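Long-range contact in UV damage endonuclease (Sulfolobus acidocaldarius, PDB 3TC3), which probably acts as a metal-dependent endonuclease in DNA repair, recognising lesions such as those left by ultraviolet light: residues A[96-109]-A[144-156]. Residues are numbered along the deposited sequence; the frame is centred on the assembly and turned at random. Where two conformers were deposited one is given.
Sequences WKDKLSHILGDIGD and KYHADLLDSMGIE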
ATOM      1  N   TRP A  96     -21.382  -6.416  -4.119  1.00 24.70           N
ATOM      2  CA  TRP A  96     -20.557  -5.912  -5.233  1.00 23.11           C
ATOM      3  C   TRP A  96     -19.734  -7.019  -5.836  1.00 23.11           C
ATOM      4  O   TRP A  96     -19.350  -6.912  -7.033  1.00 23.53           O
ATOM      5  CB  TRP A  96     -19.679  -4.730  -4.771  1.00 20.98           C
ATOM      6  CG  TRP A  96     -18.849  -5.004  -3.550  1.00 19.37           C
ATOM      7  CD1 TRP A  96     -19.204  -4.818  -2.217  1.00 18.07           C
ATOM      8  CD2 TRP A  96     -17.519  -5.572  -3.527  1.00 19.07           C
ATOM      9  NE1 TRP A  96     -18.172  -5.179  -1.385  1.00 18.49           N
ATOM     10  CE2 TRP A  96     -17.138  -5.682  -2.138  1.00 18.56           C
ATOM     11  CE3 TRP A  96     -16.601  -5.940  -4.521  1.00 19.48           C
ATOM     12  CZ2 TRP A  96     -15.864  -6.169  -1.757  1.00 19.60           C
ATOM     13  CZ3 TRP A  96     -15.381  -6.466  -4.151  1.00 20.21           C
ATOM     14  CH2 TRP A  96     -15.014  -6.580  -2.809  1.00 20.21           C
ATOM     15  N   LYS A  97     -19.422  -8.060  -5.072  1.00 24.73           N
ATOM     16  CA  LYS A  97     -18.541  -9.149  -5.595  1.00 27.72           C
ATOM     17  C   LYS A  97     -19.236  -9.835  -6.748  1.00 30.13           C
ATOM     18  O   LYS A  97     -18.604 -10.118  -7.778  1.00 31.15           O
ATOM     19  CB  LYS A  97     -18.243 -10.201  -4.567  1.00 29.16           C
ATOM     20  CG  LYS A  97     -17.455  -9.730  -3.417  1.00 30.79           C
ATOM     21  CD  LYS A  97     -17.641 -10.697  -2.245  1.00 33.04           C
ATOM     22  CE  LYS A  97     -16.924 -10.228  -0.987  1.00 35.01           C
ATOM     23  NZ  LYS A  97     -16.911 -11.305   0.102  1.00 37.23           N
ATOM     24  N   ASP A  98     -20.543 -10.077  -6.605  1.00 30.40           N
ATOM     25  CA  ASP A  98     -21.319 -10.571  -7.745  1.00 31.60           C
ATOM     26  C   ASP A  98     -21.675  -9.576  -8.774  1.00 29.76           C
ATOM     27  O   ASP A  98     -21.486  -9.818  -9.985  1.00 30.64           O
ATOM     28  CB  ASP A  98     -22.637 -11.202  -7.251  1.00 36.90           C
ATOM     29  CG  ASP A  98     -22.413 -12.525  -6.577  1.00 40.01           C
ATOM     30  OD1 ASP A  98     -21.266 -13.024  -6.612  1.00 43.87           O
ATOM     31  OD2 ASP A  98     -23.377 -13.062  -5.993  1.00 46.00           O
ATOM     32  N   LYS A  99     -22.213  -8.438  -8.360  1.00 28.02           N
ATOM     33  CA  LYS A  99     -22.719  -7.484  -9.316  1.00 30.09           C
ATOM     34  C   LYS A  99     -21.660  -6.902 -10.269  1.00 29.12           C
ATOM     35  O   LYS A  99     -21.944  -6.574 -11.422  1.00 31.25           O
ATOM     36  CB  LYS A  99     -23.544  -6.376  -8.638  1.00 32.61           C
ATOM     37  CG  LYS A  99     -24.862  -6.937  -7.983  1.00 37.49           C
ATOM     38  CD  LYS A  99     -25.643  -5.848  -7.212  1.00 40.11           C
ATOM     39  CE  LYS A  99     -27.149  -6.203  -7.015  1.00 43.65           C
ATOM     40  NZ  LYS A  99     -27.361  -7.450  -6.210  1.00 42.59           N
ATOM     41  N   LEU A 100     -20.429  -6.740  -9.753  1.00 27.43           N
ATOM     42  CA  LEU A 100     -19.308  -6.212 -10.524  1.00 27.05           C
ATOM     43  C   LEU A 100     -18.254  -7.284 -10.895  1.00 27.26           C
ATOM     44  O   LEU A 100     -17.115  -6.912 -11.239  1.00 25.75           O
ATOM     45  CB  LEU A 100     -18.609  -5.084  -9.731  1.00 27.35           C
ATOM     46  CG  LEU A 100     -19.550  -4.004  -9.224  1.00 26.88           C
ATOM     47  CD1 LEU A 100     -18.819  -3.114  -8.260  1.00 28.43           C
ATOM     48  CD2 LEU A 100     -20.365  -3.245 -10.263  1.00 31.52           C
ATOM     49  N   SER A 101     -18.612  -8.586 -10.851  1.00 28.07           N
ATOM     50  CA  SER A 101     -17.655  -9.687 -11.045  1.00 29.35           C
ATOM     51  C   SER A 101     -16.963  -9.517 -12.395  1.00 28.73           C
ATOM     52  O   SER A 101     -15.793  -9.834 -12.537  1.00 26.71           O
ATOM     53  CB  SER A 101     -18.317 -11.090 -11.020  1.00 31.02           C
ATOM     54  OG  SER A 101     -19.378 -11.063 -11.945  1.00 35.89           O
ATOM     55  N   HIS A 102     -17.710  -9.057 -13.395  1.00 30.85           N
ATOM     56  CA  HIS A 102     -17.211  -8.829 -14.757  0.50 31.68           C
ATOM     57  C   HIS A 102     -15.971  -7.965 -14.829  1.00 30.06           C
ATOM     58  O   HIS A 102     -14.875  -8.374 -15.270  1.00 30.11           O
ATOM     59  CB  HIS A 102     -18.340  -8.168 -15.553  0.50 34.09           C
ATOM     60  CG  HIS A 102     -19.283  -7.341 -14.684  0.50 34.87           C
ATOM     61  ND1 HIS A 102     -19.037  -6.048 -14.361  0.50 32.99           N
ATOM     62  CD2 HIS A 102     -20.498  -7.671 -14.085  0.50 35.68           C
ATOM     63  CE1 HIS A 102     -20.042  -5.580 -13.612  0.50 34.86           C
ATOM     64  NE2 HIS A 102     -20.937  -6.571 -13.444  0.50 36.21           N
ATOM     65  N   ILE A 103     -16.166  -6.705 -14.420  1.00 29.81           N
ATOM     66  CA  ILE A 103     -15.126  -5.685 -14.461  1.00 27.81           C
ATOM     67  C   ILE A 103     -13.998  -6.086 -13.497  1.00 23.72           C
ATOM     68  O   ILE A 103     -12.840  -5.870 -13.827  1.00 22.35           O
ATOM     69  CB  ILE A 103     -15.665  -4.249 -14.120  1.00 31.53           C
ATOM     70  CG1 ILE A 103     -16.948  -3.933 -14.960  1.00 36.45           C
ATOM     71  CG2 ILE A 103     -14.556  -3.159 -14.345  1.00 31.42           C
ATOM     72  CD1 ILE A 103     -18.002  -2.994 -14.282  1.00 36.68           C
ATOM     73  N   LEU A 104     -14.355  -6.643 -12.315  1.00 22.59           N
ATOM     74  CA  LEU A 104     -13.312  -7.101 -11.351  1.00 20.97           C
ATOM     75  C   LEU A 104     -12.395  -8.194 -11.926  1.00 22.01           C
ATOM     76  O   LEU A 104     -11.146  -8.087 -11.833  1.00 19.64           O
ATOM     77  CB  LEU A 104     -13.943  -7.487 -10.012  1.00 21.54           C
ATOM     78  CG  LEU A 104     -14.625  -6.345  -9.266  1.00 20.78           C
ATOM     79  CD1 LEU A 104     -15.593  -6.816  -8.130  1.00 21.12           C
ATOM     80  CD2 LEU A 104     -13.412  -5.453  -8.624  1.00 18.83           C
ATOM     81  N   GLY A 105     -12.986  -9.217 -12.534  1.00 23.63           N
ATOM     82  CA  GLY A 105     -12.218 -10.247 -13.208  1.00 24.21           C
ATOM     83  C   GLY A 105     -11.369  -9.691 -14.354  1.00 23.45           C
ATOM     84  O   GLY A 105     -10.236 -10.120 -14.542  1.00 25.14           O
ATOM     85  N   ASP A 106     -11.898  -8.726 -15.106  1.00 24.18           N
ATOM     86  CA  ASP A 106     -11.231  -8.141 -16.274  1.00 25.93           C
ATOM     87  C   ASP A 106      -9.953  -7.397 -15.833  1.00 24.08           C
ATOM     88  O   ASP A 106      -8.881  -7.579 -16.451  1.00 23.98           O
ATOM     89  CB  ASP A 106     -12.175  -7.192 -17.010  1.00 30.20           C
ATOM     90  CG  ASP A 106     -11.479  -6.376 -18.085  1.00 33.59           C
ATOM     91  OD1 ASP A 106     -11.121  -6.937 -19.141  1.00 38.87           O
ATOM     92  OD2 ASP A 106     -11.282  -5.145 -17.936  1.00 34.54           O
ATOM     93  N   ILE A 107     -10.085  -6.634 -14.721  1.00 21.57           N
ATOM     94  CA  ILE A 107      -8.972  -5.851 -14.196  1.00 20.40           C
ATOM     95  C   ILE A 107      -7.924  -6.839 -13.693  1.00 20.01           C
ATOM     96  O   ILE A 107      -6.746  -6.678 -13.980  1.00 19.92           O
ATOM     97  CB  ILE A 107      -9.457  -4.912 -13.089  1.00 19.36           C
ATOM     98  CG1 ILE A 107     -10.185  -3.688 -13.715  1.00 20.47           C
ATOM     99  CG2 ILE A 107      -8.199  -4.437 -12.237  1.00 18.42           C
ATOM    100  CD1 ILE A 107     -11.126  -2.965 -12.709  1.00 20.29           C
ATOM    101  N   GLY A 108      -8.362  -7.860 -12.934  1.00 19.14           N
ATOM    102  CA  GLY A 108      -7.410  -8.842 -12.473  1.00 19.29           C
ATOM    103  C   GLY A 108      -6.691  -9.590 -13.620  1.00 20.35           C
ATOM    104  O   GLY A 108      -5.464  -9.834 -13.530  1.00 19.59           O
ATOM    105  N   ASP A 109      -7.419  -9.937 -14.676  1.00 22.17           N
ATOM    106  CA  ASP A 109      -6.750 -10.566 -15.834  1.00 23.99           C
ATOM    107  C   ASP A 109      -5.708  -9.696 -16.414  1.00 22.22           C
ATOM    108  O   ASP A 109      -4.596 -10.157 -16.723  1.00 25.48           O
ATOM    109  CB  ASP A 109      -7.737 -10.941 -16.973  1.00 25.77           C
ATOM    110  CG  ASP A 109      -8.700 -12.012 -16.567  1.00 29.18           C
ATOM    111  OD1 ASP A 109      -8.462 -12.760 -15.589  1.00 30.61           O
ATOM    112  OD2 ASP A 109      -9.747 -12.104 -17.254  1.00 34.50           O
ATOM    113  N   LYS A 144     -10.753  -7.241   5.858  1.00 10.20           N
ATOM    114  CA  LYS A 144     -11.529  -8.245   5.106  1.00 10.99           C
ATOM    115  C   LYS A 144     -12.029  -7.665   3.776  1.00 10.80           C
ATOM    116  O   LYS A 144     -11.928  -8.312   2.733  1.00 11.56           O
ATOM    117  CB  LYS A 144     -12.733  -8.636   5.964  1.00 12.49           C
ATOM    118  CG  LYS A 144     -13.629  -9.523   5.161  1.00 16.89           C
ATOM    119  CD  LYS A 144     -14.843  -9.957   5.974  1.00 18.76           C
ATOM    120  CE  LYS A 144     -15.641 -11.040   5.173  1.00 24.78           C
ATOM    121  NZ  LYS A 144     -16.217 -10.460   3.947  1.00 25.84           N
ATOM    122  N   TYR A 145     -12.449  -6.373   3.753  1.00 10.44           N
ATOM    123  CA  TYR A 145     -12.812  -5.782   2.461  1.00 10.17           C
ATOM    124  C   TYR A 145     -11.630  -5.716   1.482  1.00 10.12           C
ATOM    125  O   TYR A 145     -11.809  -5.977   0.283  1.00 12.18           O
ATOM    126  CB  TYR A 145     -13.384  -4.330   2.715  1.00 10.29           C
ATOM    127  CG  TYR A 145     -13.152  -3.329   1.590  1.00 10.79           C
ATOM    128  CD1 TYR A 145     -13.542  -3.587   0.270  1.00 11.39           C
ATOM    129  CD2 TYR A 145     -12.484  -2.093   1.877  1.00 10.85           C
ATOM    130  CE1 TYR A 145     -13.262  -2.684  -0.788  1.00 11.53           C
ATOM    131  CE2 TYR A 145     -12.275  -1.192   0.864  1.00 11.53           C
ATOM    132  CZ  TYR A 145     -12.666  -1.502  -0.465  1.00 11.58           C
ATOM    133  OH  TYR A 145     -12.394  -0.659  -1.498  1.00 12.76           O
ATOM    134  N   HIS A 146     -10.453  -5.388   2.001  1.00  9.87           N
ATOM    135  CA  HIS A 146      -9.291  -5.345   1.106  1.00 10.21           C
ATOM    136  C   HIS A 146      -8.960  -6.703   0.513  1.00 10.92           C
ATOM    137  O   HIS A 146      -8.708  -6.794  -0.667  1.00 11.65           O
ATOM    138  CB  HIS A 146      -8.072  -4.766   1.868  1.00 10.18           C
ATOM    139  CG  HIS A 146      -8.163  -3.243   2.065  1.00 10.23           C
ATOM    140  ND1 HIS A 146      -9.093  -2.631   2.895  1.00 11.08           N
ATOM    141  CD2 HIS A 146      -7.474  -2.218   1.408  1.00 11.22           C
ATOM    142  CE1 HIS A 146      -8.938  -1.262   2.772  1.00 11.37           C
ATOM    143  NE2 HIS A 146      -7.956  -1.033   1.898  1.00 12.14           N
ATOM    144  N   ALA A 147      -9.007  -7.744   1.378  1.00 11.03           N
ATOM    145  CA  ALA A 147      -8.752  -9.125   0.891  1.00 12.32           C
ATOM    146  C   ALA A 147      -9.866  -9.498  -0.068  1.00 13.44           C
ATOM    147  O   ALA A 147      -9.588 -10.124  -1.120  1.00 14.48           O
ATOM    148  CB  ALA A 147      -8.756 -10.042   2.066  1.00 12.68           C
ATOM    149  N   ASP A 148     -11.102  -9.172   0.268  1.00 13.22           N
ATOM    150  CA  ASP A 148     -12.198  -9.517  -0.670  1.00 15.87           C
ATOM    151  C   ASP A 148     -11.976  -8.848  -2.046  1.00 15.51           C
ATOM    152  O   ASP A 148     -12.382  -9.409  -3.093  1.00 15.67           O
ATOM    153  CB  ASP A 148     -13.556  -9.056  -0.098  1.00 17.43           C
ATOM    154  CG  ASP A 148     -14.057  -9.942   1.054  1.00 19.17           C
ATOM    155  OD1 ASP A 148     -13.478 -11.017   1.276  1.00 21.53           O
ATOM    156  OD2 ASP A 148     -15.004  -9.496   1.710  1.00 20.35           O
ATOM    157  N   LEU A 149     -11.551  -7.565  -2.026  1.00 12.98           N
ATOM    158  CA  LEU A 149     -11.393  -6.850  -3.314  1.00 13.45           C
ATOM    159  C   LEU A 149     -10.338  -7.564  -4.176  1.00 13.23           C
ATOM    160  O   LEU A 149     -10.564  -7.879  -5.373  1.00 14.81           O
ATOM    161  CB  LEU A 149     -11.053  -5.371  -3.086  1.00 12.89           C
ATOM    162  CG  LEU A 149     -10.881  -4.550  -4.356  1.00 13.31           C
ATOM    163  CD1 LEU A 149     -12.262  -4.464  -5.092  1.00 14.00           C
ATOM    164  CD2 LEU A 149     -10.320  -3.202  -4.053  1.00 13.70           C
ATOM    165  N   LEU A 150      -9.199  -7.852  -3.593  1.00 12.15           N
ATOM    166  CA  LEU A 150      -8.101  -8.565  -4.263  1.00 13.21           C
ATOM    167  C   LEU A 150      -8.570  -9.982  -4.689  1.00 14.17           C
ATOM    168  O   LEU A 150      -8.277 -10.406  -5.848  1.00 15.85           O
ATOM    169  CB  LEU A 150      -6.898  -8.605  -3.327  1.00 12.24           C
ATOM    170  CG  LEU A 150      -6.381  -7.128  -3.066  1.00 11.15           C
ATOM    171  CD1 LEU A 150      -5.276  -7.219  -1.991  1.00 12.09           C
ATOM    172  CD2 LEU A 150      -5.793  -6.492  -4.300  1.00 12.23           C
ATOM    173  N   ASP A 151      -9.332 -10.673  -3.806  1.00 14.43           N
ATOM    174  CA  ASP A 151      -9.855 -11.981  -4.195  1.00 16.25           C
ATOM    175  C   ASP A 151     -10.773 -11.861  -5.388  1.00 16.57           C
ATOM    176  O   ASP A 151     -10.789 -12.743  -6.260  1.00 17.92           O
ATOM    177  CB  ASP A 151     -10.649 -12.543  -3.048  1.00 18.21           C
ATOM    178  CG  ASP A 151      -9.843 -13.181  -1.960  1.00 21.15           C
ATOM    179  OD1 ASP A 151      -8.642 -13.431  -2.097  1.00 24.33           O
ATOM    180  OD2 ASP A 151     -10.488 -13.494  -0.929  1.00 25.16           O
ATOM    181  N   SER A 152     -11.598 -10.837  -5.466  1.00 15.60           N
ATOM    182  CA  SER A 152     -12.582 -10.698  -6.537  1.00 16.44           C
ATOM    183  C   SER A 152     -11.907 -10.443  -7.852  1.00 18.52           C
ATOM    184  O   SER A 152     -12.490 -10.773  -8.917  1.00 21.12           O
ATOM    185  CB  SER A 152     -13.566  -9.562  -6.209  1.00 16.71           C
ATOM    186  OG  SER A 152     -13.010  -8.252  -6.447  1.00 17.95           O
ATOM    187  N   MET A 153     -10.702  -9.866  -7.825  1.00 16.92           N
ATOM    188  CA  MET A 153      -9.900  -9.663  -9.042  1.00 17.21           C
ATOM    189  C   MET A 153      -9.123 -10.929  -9.418  1.00 17.77           C
ATOM    190  O   MET A 153      -8.595 -11.000 -10.533  1.00 19.92           O
ATOM    191  CB  MET A 153      -8.906  -8.509  -8.857  1.00 18.21           C
ATOM    192  CG  MET A 153      -9.667  -7.238  -8.638  1.00 17.33           C
ATOM    193  SD  MET A 153      -8.548  -5.843  -8.332  1.00 17.40           S
ATOM    194  CE  MET A 153      -9.675  -4.472  -8.342  1.00 16.53           C
ATOM    195  N   GLY A 154      -9.091 -11.936  -8.542  1.00 18.11           N
ATOM    196  CA  GLY A 154      -8.304 -13.147  -8.795  1.00 19.71           C
ATOM    197  C   GLY A 154      -6.803 -12.910  -8.753  1.00 20.40           C
ATOM    198  O   GLY A 154      -6.033 -13.597  -9.446  1.00 23.25           O
ATOM    199  N   ILE A 155      -6.355 -11.945  -7.942  1.00 18.85           N
ATOM    200  CA  ILE A 155      -4.956 -11.701  -7.796  1.00 19.60           C
ATOM    201  C   ILE A 155      -4.481 -11.822  -6.339  1.00 18.80           C
ATOM    202  O   ILE A 155      -5.312 -12.026  -5.407  1.00 21.80           O
ATOM    203  CB  ILE A 155      -4.632 -10.290  -8.311  1.00 18.70           C
ATOM    204  CG1 ILE A 155      -5.243  -9.218  -7.373  1.00 16.77           C
ATOM    205  CG2 ILE A 155      -5.129 -10.085  -9.815  1.00 18.44           C
ATOM    206  CD1 ILE A 155      -4.922  -7.747  -7.833  1.00 17.80           C
ATOM    207  N   GLU A 156      -3.171 -11.810  -6.188  1.00 20.06           N
ATOM    208  CA  GLU A 156      -2.625 -11.893  -4.802  1.00 20.33           C
ATOM    209  C   GLU A 156      -2.522 -10.482  -4.226  1.00 19.22           C
ATOM    210  O   GLU A 156      -3.564 -10.046  -3.622  1.00 18.31           O
ATOM    211  CB  GLU A 156      -1.293 -12.625  -4.725  1.00 26.17           C
ATOM    212  CG  GLU A 156      -1.311 -14.172  -5.148  1.00 31.78           C
ATOM    213  CD  GLU A 156      -2.412 -15.021  -4.523  1.00 38.98           C
ATOM    214  OE1 GLU A 156      -2.767 -14.868  -3.332  1.00 35.32           O
ATOM    215  OE2 GLU A 156      -2.916 -15.921  -5.236  1.00 45.40           O
TER
HETATM  216  O   HOH W   1     -14.902 -11.335 -10.023  1.00 25.20           O
HETATM  217  O   HOH W   2      -8.618 -12.762 -12.777  1.00 28.12           O
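Two neighbouring outer helices of the TIM barrel meet where Leu104, and Trp96 from the short helix 96-99 just before it, press on helix 133-153; segments 101-109 and 144-153 cross at -77° with axes 8.4 Å apart. The Trp96 side chain is a knob among Tyr145, Asp148, Leu149 and Ser152: the last three line the ring edge, with CH2 3.7 Å from Leu149 CA, while CZ2 touches Tyr145 CD1. Its CG lies between the backbone N and the carbonyl carbon (chi1 53°), which turns the ring toward helix 133-153, and Lys97 CG lies over one face. Extended beyond CG, the Lys97 chain carries NZ to Asp148 OD2 (3.1 Å) in a weak hydrogen bond within a salt bridge; Lys144 NZ takes the syn lone pair of the same oxygen at 2.7 Å. With an alanine here, Lys97 and Lys144 would probably be left without their shared carboxylate. Leu104 CD1 packs against Ser152 OG, which bonds back to Leu149 O, while Leu104 CD2 touches Leu149 CD1 and Met153 CE. Gly108 lets its backbone reach Met153 O (CA to O 3.1 Å, a CA-H...O contact), beside the Schellman motif ending helix 133-153, thus joining consecutive helices of the α/β-barrel's outer layer.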